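Local coordinates for HslVU complex proteolytic subunit, putative (Trypanosoma brucei brucei, PDB 4HNZ), which forms the proteolytic core of the mitochondrial HslVU complex, a threonine-type protease that cleaves proteins unfolded and delivered by its ATPase partner HslU, at residues T1-V13 and D118-K131. Residues are numbered along the deposited sequence; the frame is centred on the assembly and turned at random.
Sequences TTILSVRKGDTVV and DGIVAIGSGGTFAK
I3 and I123 lie side by side on one face of an antiparallel strand pair, CB of I3 meeting CG1 of I123 at 3.6 Å, while their backbones exchange two hydrogen bonds. I123 can reach its neighbour because its CG1 sits between the backbone N and the carbonyl carbon (chi1 54°). Beta-branched residues suit these extended strands, and the I123 side chain continues onto strands 93-98 and 103-107 of the second sheet. On the other face L4 holds CG anti to its backbone N (chi1 170°), and its CD1 lies against A122 CB (3.9 Å) and I120 CG2, and also touches A130 CB (4.2 Å); the small alanines suit places where the leucine methyl and helix 127-137 come close to the strand. T2 sends CG2 to A130 CB at 3.9 Å, whereas its OG1 passes over G126 CA to bond S163. Glycine suits positions 124 and 126 because the backbones come so close: T1 O lies against G124 CA, and T2 OG1 against G126 CA. There G126 N donates almost straight to T1 O (2.9 Å, 172°), and S125 OG, also bonded to D160, accepts from the terminal amine T1 N at 2.8 Å. T1 is probably the catalytic threonine. The pairing of strands 3-8 and 120-123, with the turn after I123, holds this N-terminus in place, as in the alpha-beta-beta-alpha sandwich of the Ntn-hydrolase fold.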
loop_
_atom_site.group_PDB
_atom_site.type_symbol
_atom_site.label_atom_id
_atom_site.label_comp_id
_atom_site.label_asym_id
_atom_site.label_seq_id
_atom_site.Cartn_x
_atom_site.Cartn_y
_atom_site.Cartn_z
ATOM N N THR A 1 -21.676 15.712 -9.448
ATOM C CA THR A 1 -22.604 15.868 -10.580
ATOM C C THR A 1 -23.842 15.073 -10.324
ATOM O O THR A 1 -23.786 14.009 -9.711
ATOM C CB THR A 1 -21.915 15.427 -11.887
ATOM O OG1 THR A 1 -20.871 16.353 -12.152
ATOM C CG2 THR A 1 -22.882 15.455 -13.061
ATOM N N THR A 2 -24.953 15.661 -10.740
ATOM C CA THR A 2 -26.253 15.009 -10.750
ATOM C C THR A 2 -26.894 15.261 -12.098
ATOM O O THR A 2 -27.105 16.404 -12.477
ATOM C CB THR A 2 -27.158 15.568 -9.662
ATOM O OG1 THR A 2 -26.485 15.497 -8.383
ATOM C CG2 THR A 2 -28.419 14.793 -9.592
ATOM N N ILE A 3 -27.098 14.181 -12.866
ATOM C CA ILE A 3 -27.868 14.200 -14.041
ATOM C C ILE A 3 -29.046 13.276 -13.785
ATOM O O ILE A 3 -28.861 12.123 -13.385
ATOM C CB ILE A 3 -27.119 13.647 -15.275
ATOM C CG1 ILE A 3 -25.714 14.183 -15.400
ATOM C CG2 ILE A 3 -27.884 13.942 -16.556
ATOM C CD1 ILE A 3 -25.647 15.640 -15.646
ATOM N N LEU A 4 -30.255 13.758 -14.077
ATOM C CA LEU A 4 -31.470 13.025 -13.791
ATOM C C LEU A 4 -32.408 13.127 -14.951
ATOM O O LEU A 4 -32.634 14.217 -15.518
ATOM C CB LEU A 4 -32.123 13.603 -12.567
ATOM C CG LEU A 4 -33.511 13.088 -12.283
ATOM C CD1 LEU A 4 -33.454 11.637 -11.870
ATOM C CD2 LEU A 4 -34.206 13.882 -11.188
ATOM N N SER A 5 -32.984 12.000 -15.327
ATOM C CA SER A 5 -34.026 11.958 -16.361
ATOM C C SER A 5 -35.274 11.310 -15.774
ATOM O O SER A 5 -35.198 10.261 -15.155
ATOM C CB SER A 5 -33.551 11.122 -17.554
ATOM O OG SER A 5 -34.574 11.009 -18.540
ATOM N N VAL A 6 -36.431 11.922 -15.998
ATOM C CA VAL A 6 -37.709 11.360 -15.612
ATOM C C VAL A 6 -38.691 11.371 -16.798
ATOM O O VAL A 6 -38.878 12.401 -17.422
ATOM C CB VAL A 6 -38.358 12.220 -14.518
ATOM C CG1 VAL A 6 -39.664 11.625 -14.076
ATOM C CG2 VAL A 6 -37.400 12.382 -13.335
ATOM N N ARG A 7 -39.252 10.220 -17.106
ATOM C CA ARG A 7 -40.260 10.089 -18.104
ATOM C C ARG A 7 -41.554 9.794 -17.363
ATOM O O ARG A 7 -41.638 8.815 -16.640
ATOM C CB ARG A 7 -39.916 8.934 -19.077
ATOM C CG ARG A 7 -40.978 8.651 -20.133
ATOM C CD ARG A 7 -40.544 7.566 -21.151
ATOM N NE ARG A 7 -39.571 8.099 -22.108
ATOM C CZ ARG A 7 -38.245 7.949 -22.030
ATOM N NH1 ARG A 7 -37.697 7.231 -21.049
ATOM N NH2 ARG A 7 -37.435 8.534 -22.936
ATOM N N LYS A 8 -42.556 10.622 -17.576
ATOM C CA LYS A 8 -43.897 10.336 -17.102
ATOM C C LYS A 8 -44.944 10.833 -18.117
ATOM O O LYS A 8 -44.941 12.003 -18.501
ATOM C CB LYS A 8 -44.167 10.980 -15.741
ATOM C CG LYS A 8 -45.557 10.682 -15.169
ATOM C CD LYS A 8 -45.746 11.367 -13.829
ATOM C CE LYS A 8 -47.009 10.950 -13.093
ATOM N NZ LYS A 8 -46.929 11.293 -11.619
ATOM N N GLY A 9 -45.865 9.931 -18.501
ATOM C CA GLY A 9 -46.811 10.205 -19.572
ATOM C C GLY A 9 -46.024 10.427 -20.850
ATOM O O GLY A 9 -45.065 9.696 -21.161
ATOM N N ASP A 10 -46.391 11.466 -21.586
ATOM C CA ASP A 10 -45.745 11.737 -22.878
ATOM C C ASP A 10 -44.605 12.759 -22.791
ATOM O O ASP A 10 -44.191 13.291 -23.834
ATOM C CB ASP A 10 -46.788 12.176 -23.911
ATOM C CG ASP A 10 -47.738 11.058 -24.267
ATOM O OD1 ASP A 10 -47.259 9.907 -24.418
ATOM O OD2 ASP A 10 -48.955 11.327 -24.355
ATOM N N THR A 11 -44.068 12.975 -21.575
ATOM C CA THR A 11 -43.009 13.930 -21.378
ATOM C C THR A 11 -41.824 13.221 -20.785
ATOM O O THR A 11 -41.960 12.387 -19.908
ATOM C CB THR A 11 -43.445 15.063 -20.453
ATOM O OG1 THR A 11 -44.594 15.713 -21.004
ATOM C CG2 THR A 11 -42.348 16.085 -20.318
ATOM N N VAL A 12 -40.642 13.543 -21.295
ATOM C CA VAL A 12 -39.408 13.159 -20.624
ATOM C C VAL A 12 -38.581 14.432 -20.383
ATOM O O VAL A 12 -38.477 15.297 -21.264
ATOM C CB VAL A 12 -38.612 12.072 -21.408
ATOM C CG1 VAL A 12 -38.146 12.574 -22.769
ATOM C CG2 VAL A 12 -37.438 11.596 -20.609
ATOM N N VAL A 13 -38.010 14.544 -19.201
ATOM C CA VAL A 13 -37.152 15.669 -18.922
ATOM C C VAL A 13 -35.780 15.147 -18.542
ATOM O O VAL A 13 -35.624 14.008 -18.110
ATOM C CB VAL A 13 -37.719 16.585 -17.810
ATOM C CG1 VAL A 13 -39.132 17.069 -18.152
ATOM C CG2 VAL A 13 -37.735 15.857 -16.477
ATOM N N ASP A 118 -40.849 2.850 -14.018
ATOM C CA ASP A 118 -41.003 4.190 -13.524
ATOM C C ASP A 118 -40.354 5.293 -14.387
ATOM O O ASP A 118 -40.523 6.454 -14.081
ATOM C CB ASP A 118 -40.504 4.267 -12.076
ATOM C CG ASP A 118 -39.006 4.015 -11.953
ATOM O OD1 ASP A 118 -38.237 4.205 -12.953
ATOM O OD2 ASP A 118 -38.586 3.590 -10.854
ATOM N N GLY A 119 -39.607 4.947 -15.426
ATOM C CA GLY A 119 -39.036 5.954 -16.321
ATOM C C GLY A 119 -37.876 6.778 -15.787
ATOM O O GLY A 119 -37.503 7.789 -16.370
ATOM N N ILE A 120 -37.239 6.330 -14.722
ATOM C CA ILE A 120 -36.202 7.143 -14.072
ATOM C C ILE A 120 -34.797 6.572 -14.245
ATOM O O ILE A 120 -34.547 5.404 -13.982
ATOM C CB ILE A 120 -36.494 7.273 -12.552
ATOM C CG1 ILE A 120 -37.780 8.015 -12.344
ATOM C CG2 ILE A 120 -35.342 7.971 -11.805
ATOM C CD1 ILE A 120 -38.326 7.828 -10.943
ATOM N N VAL A 121 -33.881 7.445 -14.629
ATOM C CA VAL A 121 -32.474 7.131 -14.794
ATOM C C VAL A 121 -31.652 8.289 -14.284
ATOM O O VAL A 121 -32.042 9.424 -14.436
ATOM C CB VAL A 121 -32.120 7.001 -16.305
ATOM C CG1 VAL A 121 -30.639 6.740 -16.511
ATOM C CG2 VAL A 121 -32.884 5.848 -16.924
ATOM N N ALA A 122 -30.512 7.999 -13.686
ATOM C CA ALA A 122 -29.671 9.055 -13.135
ATOM C C ALA A 122 -28.232 8.610 -12.986
ATOM O O ALA A 122 -27.967 7.446 -12.704
ATOM C CB ALA A 122 -30.199 9.480 -11.769
ATOM N N ILE A 123 -27.325 9.573 -13.114
ATOM C CA ILE A 123 -25.903 9.353 -12.945
ATOM C C ILE A 123 -25.250 10.485 -12.130
ATOM O O ILE A 123 -25.873 11.503 -11.840
ATOM C CB ILE A 123 -25.161 9.255 -14.284
ATOM C CG1 ILE A 123 -25.422 10.469 -15.172
ATOM C CG2 ILE A 123 -25.591 7.991 -15.000
ATOM C CD1 ILE A 123 -24.591 10.539 -16.436
ATOM N N GLY A 124 -23.962 10.263 -11.790
ATOM C CA GLY A 124 -23.147 11.212 -11.051
ATOM C C GLY A 124 -23.112 10.866 -9.576
ATOM O O GLY A 124 -23.887 10.082 -9.115
ATOM N N SER A 125 -22.228 11.510 -8.841
ATOM C CA SER A 125 -22.180 11.403 -7.406
ATOM C C SER A 125 -23.527 11.643 -6.774
ATOM O O SER A 125 -23.807 11.118 -5.714
ATOM C CB SER A 125 -21.165 12.440 -6.856
ATOM O OG SER A 125 -21.414 13.741 -7.412
ATOM N N GLY A 126 -24.367 12.492 -7.355
ATOM C CA GLY A 126 -25.682 12.748 -6.745
ATOM C C GLY A 126 -26.853 11.952 -7.321
ATOM O O GLY A 126 -27.982 12.020 -6.799
ATOM N N GLY A 127 -26.581 11.183 -8.353
ATOM C CA GLY A 127 -27.622 10.551 -9.146
ATOM C C GLY A 127 -28.513 9.607 -8.414
ATOM O O GLY A 127 -29.710 9.600 -8.598
ATOM N N THR A 128 -27.940 8.832 -7.524
ATOM C CA THR A 128 -28.726 7.892 -6.792
ATOM C C THR A 128 -29.671 8.585 -5.800
ATOM O O THR A 128 -30.768 8.083 -5.563
ATOM C CB THR A 128 -27.833 6.857 -6.089
ATOM O OG1 THR A 128 -27.008 6.222 -7.098
ATOM C CG2 THR A 128 -28.690 5.716 -5.495
ATOM N N PHE A 129 -29.236 9.680 -5.177
ATOM C CA PHE A 129 -30.138 10.407 -4.296
ATOM C C PHE A 129 -31.323 10.914 -5.100
ATOM O O PHE A 129 -32.457 10.868 -4.658
ATOM C CB PHE A 129 -29.393 11.565 -3.596
ATOM C CG PHE A 129 -28.084 11.155 -3.037
ATOM C CD1 PHE A 129 -27.965 9.988 -2.326
ATOM C CD2 PHE A 129 -26.969 11.971 -3.148
ATOM C CE1 PHE A 129 -26.726 9.586 -1.790
ATOM C CE2 PHE A 129 -25.746 11.599 -2.601
ATOM C CZ PHE A 129 -25.615 10.385 -1.923
ATOM N N ALA A 130 -31.040 11.374 -6.324
ATOM C CA ALA A 130 -32.054 11.968 -7.154
ATOM C C ALA A 130 -33.061 10.923 -7.540
ATOM O O ALA A 130 -34.270 11.137 -7.570
ATOM C CB ALA A 130 -31.402 12.578 -8.381
ATOM N N LYS A 131 -32.551 9.794 -7.886
ATOM C CA LYS A 131 -33.372 8.670 -8.286
ATOM C C LYS A 131 -34.266 8.203 -7.162
ATOM O O LYS A 131 -35.465 8.018 -7.350
ATOM C CB LYS A 131 -32.465 7.575 -8.688
ATOM C CG LYS A 131 -33.186 6.316 -8.907
ATOM C CD LYS A 131 -32.207 5.191 -9.136
ATOM C CE LYS A 131 -32.068 4.863 -10.615
ATOM N NZ LYS A 131 -31.311 3.568 -10.752
HETATM O O HOH W 1 -36.177 8.719 -18.327
#